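PDB 4AUR: LEOA from Escherichia coli, which belongs to the bacterial dynamins and, as a GTPase of that family, probably binds and hydrolyses GTP. Local coordinates for residues K315-E320 and Q390-D395; D379-Q384 and A526-Q531. All coordinates share one frame; numbering follows the deposited sequence.

Contact 1: K315-E320 and Q390-D395; sequences KQSRIE and QRLSDD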
ATOM      1  N   LYS A 315       8.988  20.427  23.360  1.00 24.03           N
ATOM      2  CA  LYS A 315      10.141  20.353  24.225  1.00 24.76           C
ATOM      3  C   LYS A 315      11.137  21.419  23.865  1.00 26.24           C
ATOM      4  O   LYS A 315      11.629  22.146  24.735  1.00 26.56           O
ATOM      5  CB  LYS A 315      10.790  18.984  24.086  1.00 26.93           C
ATOM      6  CG  LYS A 315      11.674  18.599  25.255  1.00 30.09           C
ATOM      7  CD  LYS A 315      12.665  17.521  24.844  1.00 31.53           C
ATOM      8  CE  LYS A 315      13.547  17.101  26.012  1.00 35.10           C
ATOM      9  NZ  LYS A 315      14.454  15.964  25.643  1.00 36.56           N
ATOM     10  N   GLN A 316      11.428  21.519  22.572  1.00 28.08           N
ATOM     11  CA  GLN A 316      12.435  22.438  22.085  1.00 30.48           C
ATOM     12  C   GLN A 316      11.959  23.854  22.278  1.00 29.19           C
ATOM     13  O   GLN A 316      12.696  24.702  22.748  1.00 32.40           O
ATOM     14  CB  GLN A 316      12.738  22.186  20.617  1.00 34.45           C
ATOM     15  CG  GLN A 316      13.326  20.806  20.348  1.00 38.49           C
ATOM     16  CD  GLN A 316      14.676  20.606  20.999  1.00 42.69           C
ATOM     17  OE1 GLN A 316      15.530  21.500  20.959  1.00 50.57           O
ATOM     18  NE2 GLN A 316      14.881  19.430  21.603  1.00 45.68           N
ATOM     19  N   SER A 317      10.722  24.099  21.898  1.00 27.09           N
ATOM     20  CA  SER A 317      10.032  25.309  22.240  1.00 25.23           C
ATOM     21  C   SER A 317      10.237  25.681  23.699  1.00 25.57           C
ATOM     22  O   SER A 317      10.768  26.757  24.012  1.00 24.90           O
ATOM     23  CB  SER A 317       8.552  25.126  21.963  1.00 24.21           C
ATOM     24  OG  SER A 317       8.342  25.109  20.568  1.00 23.12           O
ATOM     25  N   ARG A 318       9.853  24.794  24.602  1.00 23.23           N
ATOM     26  CA  ARG A 318       9.977  25.133  25.993  1.00 23.60           C
ATOM     27  C   ARG A 318      11.408  25.452  26.353  1.00 23.26           C
ATOM     28  O   ARG A 318      11.652  26.384  27.079  1.00 23.95           O
ATOM     29  CB  ARG A 318       9.441  24.024  26.879  1.00 24.57           C
ATOM     30  CG  ARG A 318       7.953  23.781  26.694  1.00 25.04           C
ATOM     31  CD  ARG A 318       7.297  23.303  27.961  1.00 26.12           C
ATOM     32  NE  ARG A 318       6.449  22.139  27.716  1.00 27.73           N
ATOM     33  CZ  ARG A 318       5.134  22.094  27.892  1.00 26.37           C
ATOM     34  NH1 ARG A 318       4.442  23.148  28.287  1.00 26.95           N
ATOM     35  NH2 ARG A 318       4.512  20.970  27.661  1.00 27.04           N
ATOM     36  N   ILE A 319      12.354  24.664  25.852  1.00 24.72           N
ATOM     37  CA  ILE A 319      13.778  24.877  26.130  1.00 23.53           C
ATOM     38  C   ILE A 319      14.225  26.248  25.640  1.00 25.49           C
ATOM     39  O   ILE A 319      15.044  26.897  26.264  1.00 25.07           O
ATOM     40  CB  ILE A 319      14.617  23.800  25.445  1.00 22.94           C
ATOM     41  CG1 ILE A 319      14.638  22.559  26.304  1.00 23.39           C
ATOM     42  CG2 ILE A 319      16.050  24.262  25.172  1.00 22.95           C
ATOM     43  CD1 ILE A 319      15.184  21.351  25.577  1.00 24.57           C
ATOM     44  N   GLU A 320      13.682  26.682  24.513  1.00 27.41           N
ATOM     45  CA  GLU A 320      14.052  27.953  23.963  1.00 30.50           C
ATOM     46  C   GLU A 320      13.513  29.123  24.795  1.00 29.79           C
ATOM     47  O   GLU A 320      14.242  30.048  25.119  1.00 31.74           O
ATOM     48  CB  GLU A 320      13.588  28.070  22.522  1.00 33.50           C
ATOM     49  CG  GLU A 320      14.376  29.129  21.796  1.00 39.44           C
ATOM     50  CD  GLU A 320      14.006  29.253  20.344  1.00 46.39           C
ATOM     51  OE1 GLU A 320      13.461  28.260  19.786  1.00 45.52           O
ATOM     52  OE2 GLU A 320      14.283  30.349  19.783  1.00 49.37           O
ATOM     53  N   GLN A 390       4.709  30.669  17.793  1.00 30.88           N
ATOM     54  CA  GLN A 390       4.192  30.755  16.464  1.00 32.64           C
ATOM     55  C   GLN A 390       4.859  29.780  15.515  1.00 31.67           C
ATOM     56  O   GLN A 390       4.204  29.254  14.637  1.00 33.52           O
ATOM     57  CB  GLN A 390       4.318  32.162  15.906  1.00 34.75           C
ATOM     58  CG  GLN A 390       3.285  32.444  14.811  1.00 37.38           C
ATOM     59  CD  GLN A 390       1.952  32.948  15.355  1.00 38.43           C
ATOM     60  OE1 GLN A 390       1.825  33.348  16.521  1.00 39.50           O
ATOM     61  NE2 GLN A 390       0.953  32.947  14.497  1.00 41.38           N
ATOM     62  N   ARG A 391       6.153  29.558  15.668  1.00 31.28           N
ATOM     63  CA  ARG A 391       6.845  28.570  14.849  1.00 31.93           C
ATOM     64  C   ARG A 391       6.410  27.157  15.192  1.00 31.53           C
ATOM     65  O   ARG A 391       6.437  26.275  14.344  1.00 33.60           O
ATOM     66  CB  ARG A 391       8.356  28.683  14.994  1.00 35.53           C
ATOM     67  CG  ARG A 391       8.945  29.732  14.072  1.00 39.53           C
ATOM     68  CD  ARG A 391      10.461  29.825  14.177  1.00 42.74           C
ATOM     69  NE  ARG A 391      10.864  30.866  15.122  1.00 44.59           N
ATOM     70  CZ  ARG A 391      11.388  30.652  16.322  1.00 45.50           C
ATOM     71  NH1 ARG A 391      11.613  29.412  16.781  1.00 44.00           N
ATOM     72  NH2 ARG A 391      11.688  31.705  17.070  1.00 44.63           N
ATOM     73  N   LEU A 392       6.008  26.941  16.433  1.00 29.48           N
ATOM     74  CA  LEU A 392       5.527  25.650  16.840  1.00 28.72           C
ATOM     75  C   LEU A 392       4.154  25.392  16.225  1.00 28.35           C
ATOM     76  O   LEU A 392       3.916  24.318  15.706  1.00 29.65           O
ATOM     77  CB  LEU A 392       5.492  25.546  18.373  1.00 28.36           C
ATOM     78  CG  LEU A 392       4.555  24.536  19.035  1.00 27.59           C
ATOM     79  CD1 LEU A 392       4.897  23.116  18.620  1.00 27.78           C
ATOM     80  CD2 LEU A 392       4.657  24.700  20.540  1.00 27.19           C
ATOM     81  N   SER A 393       3.257  26.365  16.300  1.00 27.60           N
ATOM     82  CA  SER A 393       1.943  26.252  15.697  1.00 26.66           C
ATOM     83  C   SER A 393       2.084  25.990  14.213  1.00 29.10           C
ATOM     84  O   SER A 393       1.354  25.194  13.666  1.00 29.72           O
ATOM     85  CB  SER A 393       1.153  27.540  15.912  1.00 26.89           C
ATOM     86  OG  SER A 393       0.066  27.669  15.012  1.00 26.52           O
ATOM     87  N   ASP A 394       3.033  26.643  13.561  1.00 31.26           N
ATOM     88  CA  ASP A 394       3.208  26.459  12.128  1.00 35.05           C
ATOM     89  C   ASP A 394       3.702  25.058  11.725  1.00 33.83           C
ATOM     90  O   ASP A 394       3.443  24.600  10.606  1.00 31.06           O
ATOM     91  CB  ASP A 394       4.115  27.557  11.542  1.00 39.46           C
ATOM     92  CG  ASP A 394       3.430  28.935  11.513  1.00 47.37           C
ATOM     93  OD1 ASP A 394       2.221  29.034  11.871  1.00 49.16           O
ATOM     94  OD2 ASP A 394       4.102  29.925  11.132  1.00 55.73           O
ATOM     95  N   ASP A 395       4.407  24.365  12.607  1.00 33.53           N
ATOM     96  CA  ASP A 395       4.855  23.034  12.237  1.00 34.75           C
ATOM     97  C   ASP A 395       3.759  22.031  12.473  1.00 31.64           C
ATOM     98  O   ASP A 395       3.485  21.193  11.643  1.00 30.56           O
ATOM     99  CB  ASP A 395       6.082  22.586  12.993  1.00 37.18           C
ATOM    100  CG  ASP A 395       6.685  21.356  12.380  1.00 39.21           C
ATOM    101  OD1 ASP A 395       6.768  21.330  11.137  1.00 41.50           O
ATOM    102  OD2 ASP A 395       7.051  20.414  13.113  1.00 44.06           O
TER
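E320 meets the guanidinium of R391 at its edge and not over a face: OE1 of E320 lies in the guanidinium plane, 3.7 Å from NH1 of R391. The second carboxylate oxygen stays close as well, with E320 OE2 at 4.0 Å from R391 NH2, and the two flat groups are tilted by only 23° from each other. This is a long salt bridge, and no hydrogen bond accompanies it. The partners arrive by different routes. The E320 side chain leaves its helix with CG anti to the backbone N (chi1 -159°) and runs out extended, whereas that of R391 bends at chi3 (-94°), which turns the guanidinium towards the carboxylate. The two side chains cross at about a right angle.

One turn before E320, S317 faces L392, the residue next to R391, and here the backbones come nearest, with the CA atoms of S317 and L392 7.0 Å apart. OG of S317 rests against the aliphatic chain of L392, 3.6 Å from its CB and 3.7 Å from its CD2. That hydroxyl is hydrogen-bonded to the carbonyl oxygen of D313, one turn back in its own helix, so it has a polar partner although it lies against an apolar side chain. L392 also packs on I532 and M535 of helix 530-544. The contact is a worked example of two long helices paired in opposing senses within the dynamin-like helical domain: on the buried side a hydroxyl already bonded within its own helix lies against a leucine, while the long ion pair nearer the surface probably contributes a loose electrostatic attraction.

Contact 2: D379-Q384 and A526-Q531; sequences DRFFEQ and AFFAPQ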
ATOM      1  N   ASP A 379       8.589  43.487  26.848  1.00 30.58           N
ATOM      2  CA  ASP A 379       8.023  43.412  25.534  1.00 31.52           C
ATOM      3  C   ASP A 379       8.939  42.595  24.607  1.00 31.18           C
ATOM      4  O   ASP A 379       8.494  41.670  23.978  1.00 30.82           O
ATOM      5  CB  ASP A 379       7.776  44.827  24.974  1.00 34.17           C
ATOM      6  CG  ASP A 379       6.476  45.500  25.520  1.00 35.97           C
ATOM      7  OD1 ASP A 379       5.952  45.146  26.606  1.00 37.74           O
ATOM      8  OD2 ASP A 379       5.979  46.425  24.837  1.00 40.49           O
ATOM      9  N   ARG A 380      10.221  42.909  24.522  1.00 34.06           N
ATOM     10  CA  ARG A 380      11.080  42.210  23.551  1.00 37.52           C
ATOM     11  C   ARG A 380      11.081  40.688  23.763  1.00 34.75           C
ATOM     12  O   ARG A 380      11.105  39.919  22.805  1.00 32.40           O
ATOM     13  CB  ARG A 380      12.498  42.761  23.587  1.00 43.40           C
ATOM     14  CG  ARG A 380      13.417  42.309  22.460  1.00 51.89           C
ATOM     15  CD  ARG A 380      14.593  43.287  22.347  1.00 65.73           C
ATOM     16  NE  ARG A 380      15.849  42.681  21.881  1.00 75.20           N
ATOM     17  CZ  ARG A 380      17.044  43.285  21.908  1.00 81.78           C
ATOM     18  NH1 ARG A 380      17.181  44.524  22.384  1.00 83.60           N
ATOM     19  NH2 ARG A 380      18.120  42.641  21.466  1.00 82.50           N
ATOM     20  N   PHE A 381      11.041  40.261  25.019  1.00 33.41           N
ATOM     21  CA  PHE A 381      11.015  38.837  25.360  1.00 31.93           C
ATOM     22  C   PHE A 381       9.653  38.251  25.010  1.00 32.33           C
ATOM     23  O   PHE A 381       9.555  37.240  24.325  1.00 32.11           O
ATOM     24  CB  PHE A 381      11.328  38.629  26.850  1.00 29.64           C
ATOM     25  CG  PHE A 381      11.047  37.235  27.349  1.00 28.01           C
ATOM     26  CD1 PHE A 381      11.397  36.126  26.611  1.00 27.73           C
ATOM     27  CD2 PHE A 381      10.434  37.036  28.569  1.00 27.26           C
ATOM     28  CE1 PHE A 381      11.127  34.859  27.083  1.00 26.34           C
ATOM     29  CE2 PHE A 381      10.170  35.770  29.044  1.00 25.83           C
ATOM     30  CZ  PHE A 381      10.520  34.681  28.303  1.00 25.20           C
ATOM     31  N   PHE A 382       8.604  38.917  25.457  1.00 34.08           N
ATOM     32  CA  PHE A 382       7.251  38.528  25.117  1.00 36.07           C
ATOM     33  C   PHE A 382       7.069  38.344  23.586  1.00 36.28           C
ATOM     34  O   PHE A 382       6.327  37.471  23.130  1.00 39.46           O
ATOM     35  CB  PHE A 382       6.258  39.528  25.738  1.00 37.00           C
ATOM     36  CG  PHE A 382       4.826  39.078  25.709  1.00 40.88           C
ATOM     37  CD1 PHE A 382       4.477  37.735  25.851  1.00 42.56           C
ATOM     38  CD2 PHE A 382       3.816  39.999  25.567  1.00 45.00           C
ATOM     39  CE1 PHE A 382       3.146  37.326  25.827  1.00 43.68           C
ATOM     40  CE2 PHE A 382       2.481  39.597  25.538  1.00 48.42           C
ATOM     41  CZ  PHE A 382       2.146  38.257  25.671  1.00 46.11           C
ATOM     42  N   GLU A 383       7.790  39.100  22.786  1.00 34.83           N
ATOM     43  CA  GLU A 383       7.668  38.971  21.347  1.00 35.42           C
ATOM     44  C   GLU A 383       8.509  37.811  20.819  1.00 34.05           C
ATOM     45  O   GLU A 383       8.014  36.958  20.094  1.00 34.32           O
ATOM     46  CB  GLU A 383       8.061  40.287  20.679  1.00 38.57           C
ATOM     47  CG  GLU A 383       7.143  41.449  21.075  1.00 40.32           C
ATOM     48  CD  GLU A 383       7.737  42.823  20.781  1.00 41.91           C
ATOM     49  OE1 GLU A 383       8.748  42.881  20.027  1.00 38.29           O
ATOM     50  OE2 GLU A 383       7.183  43.836  21.306  1.00 42.35           O
ATOM     51  N   GLN A 384       9.782  37.771  21.175  1.00 33.49           N
ATOM     52  CA  GLN A 384      10.621  36.633  20.828  1.00 32.80           C
ATOM     53  C   GLN A 384       9.921  35.335  21.256  1.00 31.51           C
ATOM     54  O   GLN A 384       9.802  34.406  20.470  1.00 31.61           O
ATOM     55  CB  GLN A 384      12.000  36.738  21.497  1.00 33.86           C
ATOM     56  CG  GLN A 384      12.909  37.838  20.952  1.00 35.72           C
ATOM     57  CD  GLN A 384      14.326  37.858  21.582  1.00 39.18           C
ATOM     58  OE1 GLN A 384      14.519  37.821  22.812  1.00 36.18           O
ATOM     59  NE2 GLN A 384      15.325  37.928  20.718  1.00 40.21           N
ATOM     60  N   ALA A 526       2.838  30.815  31.844  1.00 27.14           N
ATOM     61  CA  ALA A 526       1.426  31.246  31.818  1.00 29.95           C
ATOM     62  C   ALA A 526       1.229  32.686  31.362  1.00 31.01           C
ATOM     63  O   ALA A 526       0.144  33.053  30.951  1.00 31.72           O
ATOM     64  CB  ALA A 526       0.779  31.063  33.184  1.00 30.93           C
ATOM     65  N   PHE A 527       2.281  33.490  31.458  1.00 33.02           N
ATOM     66  CA  PHE A 527       2.233  34.907  31.169  1.00 35.32           C
ATOM     67  C   PHE A 527       2.769  35.240  29.777  1.00 35.25           C
ATOM     68  O   PHE A 527       2.189  36.068  29.063  1.00 36.50           O
ATOM     69  CB  PHE A 527       3.045  35.652  32.229  1.00 38.68           C
ATOM     70  CG  PHE A 527       2.709  37.104  32.344  1.00 44.94           C
ATOM     71  CD1 PHE A 527       1.661  37.523  33.158  1.00 49.22           C
ATOM     72  CD2 PHE A 527       3.446  38.065  31.641  1.00 50.36           C
ATOM     73  CE1 PHE A 527       1.338  38.869  33.261  1.00 54.66           C
ATOM     74  CE2 PHE A 527       3.132  39.418  31.743  1.00 52.30           C
ATOM     75  CZ  PHE A 527       2.076  39.819  32.555  1.00 55.32           C
ATOM     76  N   PHE A 528       3.872  34.600  29.394  1.00 34.18           N
ATOM     77  CA  PHE A 528       4.541  34.897  28.134  1.00 32.20           C
ATOM     78  C   PHE A 528       4.308  33.896  27.012  1.00 32.75           C
ATOM     79  O   PHE A 528       4.704  34.158  25.877  1.00 36.71           O
ATOM     80  CB  PHE A 528       6.038  34.996  28.367  1.00 31.71           C
ATOM     81  CG  PHE A 528       6.428  36.026  29.399  1.00 31.31           C
ATOM     82  CD1 PHE A 528       6.633  37.345  29.027  1.00 31.20           C
ATOM     83  CD2 PHE A 528       6.585  35.680  30.728  1.00 30.99           C
ATOM     84  CE1 PHE A 528       6.979  38.301  29.955  1.00 32.10           C
ATOM     85  CE2 PHE A 528       6.937  36.627  31.665  1.00 32.85           C
ATOM     86  CZ  PHE A 528       7.132  37.947  31.277  1.00 32.72           C
ATOM     87  N   ALA A 529       3.698  32.748  27.307  1.00 32.66           N
ATOM     88  CA  ALA A 529       3.590  31.663  26.320  1.00 28.90           C
ATOM     89  C   ALA A 529       2.582  30.566  26.686  1.00 27.82           C
ATOM     90  O   ALA A 529       2.911  29.389  26.634  1.00 25.73           O
ATOM     91  CB  ALA A 529       4.963  31.056  26.128  1.00 28.16           C
ATOM     92  N   PRO A 530       1.352  30.951  27.062  1.00 28.62           N
ATOM     93  CA  PRO A 530       0.335  29.987  27.436  1.00 29.43           C
ATOM     94  C   PRO A 530      -0.096  29.034  26.327  1.00 31.89           C
ATOM     95  O   PRO A 530      -0.493  27.879  26.624  1.00 32.25           O
ATOM     96  CB  PRO A 530      -0.849  30.859  27.862  1.00 29.19           C
ATOM     97  CG  PRO A 530      -0.587  32.206  27.295  1.00 29.89           C
ATOM     98  CD  PRO A 530       0.902  32.328  27.322  1.00 30.66           C
ATOM     99  N   GLN A 531      -0.031  29.482  25.069  1.00 31.14           N
ATOM    100  CA  GLN A 531      -0.457  28.603  23.980  1.00 32.06           C
ATOM    101  C   GLN A 531       0.373  27.332  23.803  1.00 29.96           C
ATOM    102  O   GLN A 531      -0.090  26.377  23.188  1.00 28.99           O
ATOM    103  CB  GLN A 531      -0.579  29.340  22.652  1.00 34.56           C
ATOM    104  CG  GLN A 531       0.651  30.094  22.223  1.00 35.87           C
ATOM    105  CD  GLN A 531       0.553  31.559  22.554  1.00 38.29           C
ATOM    106  OE1 GLN A 531      -0.466  32.209  22.247  1.00 41.05           O
ATOM    107  NE2 GLN A 531       1.600  32.096  23.193  1.00 36.42           N
TER
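F528 takes part in two aromatic contacts with helix 368-408, to F381 and F382, both oblique. CE2 of F381 lies over the centre of one face of the F528 ring, 3.8 Å from its CG. The planes of these two rings, F381 and F528, stand at 37° to each other. The opposite face of F528 is covered by CD2 of F527, its own neighbour in sequence, so the ring is held between two others. CB of F382 lies at the edge of the F528 ring, in its plane, and the F382 ring is inclined at 77° to that of F528.

A second kind of contact sets ring against backbone. With CG of F382 anti to the backbone N (chi1 -168°), its ring reaches across to the carbonyl groups at the end of helix 521-528. The carbonyl oxygen of F528 meets the edge of the F382 ring near its plane, 3.5 Å from CE1, and the carbonyl oxygen of F527 is 3.6 Å from the same F382 CE1. The F528 oxygen is also hydrogen-bonded to OG of S385, three residues after F382 on helix 368-408, which gives this carbonyl a polar partner.

Within the dynamin-like helical domain, the aromatic cluster thus fastens helix 368-408 to the break before helix 530-544, where A529 leaves helical geometry. F381 reaches L324, A325 and L328 of helix 275-343 and, like F528, touches L518 of helix 489-518, while F382 leans on V451 and K453 in a loop.

In the fold
From the N terminus the chain first builds the mixed sheet of the probable GTP-binding part and later runs along helix 275-343. Contact 1 closes the first loop, of 69 mostly helical residues between 315-320 and 390-395. Within that loop lies 379-384, the start of a longer one: contact 2 closes 141 residues later, at 526-531. The two loops therefore cross, neither nesting within the other. Helix 368-408 serves both, meeting helix 275-343 in contact 1 and the junction of helices 521-528 and 530-544 in contact 2. Their centres are 12 Å apart, and their nearest atoms about 5 Å. Together they join helix 368-408 to helix 275-343, and to helices that come more than a hundred residues later.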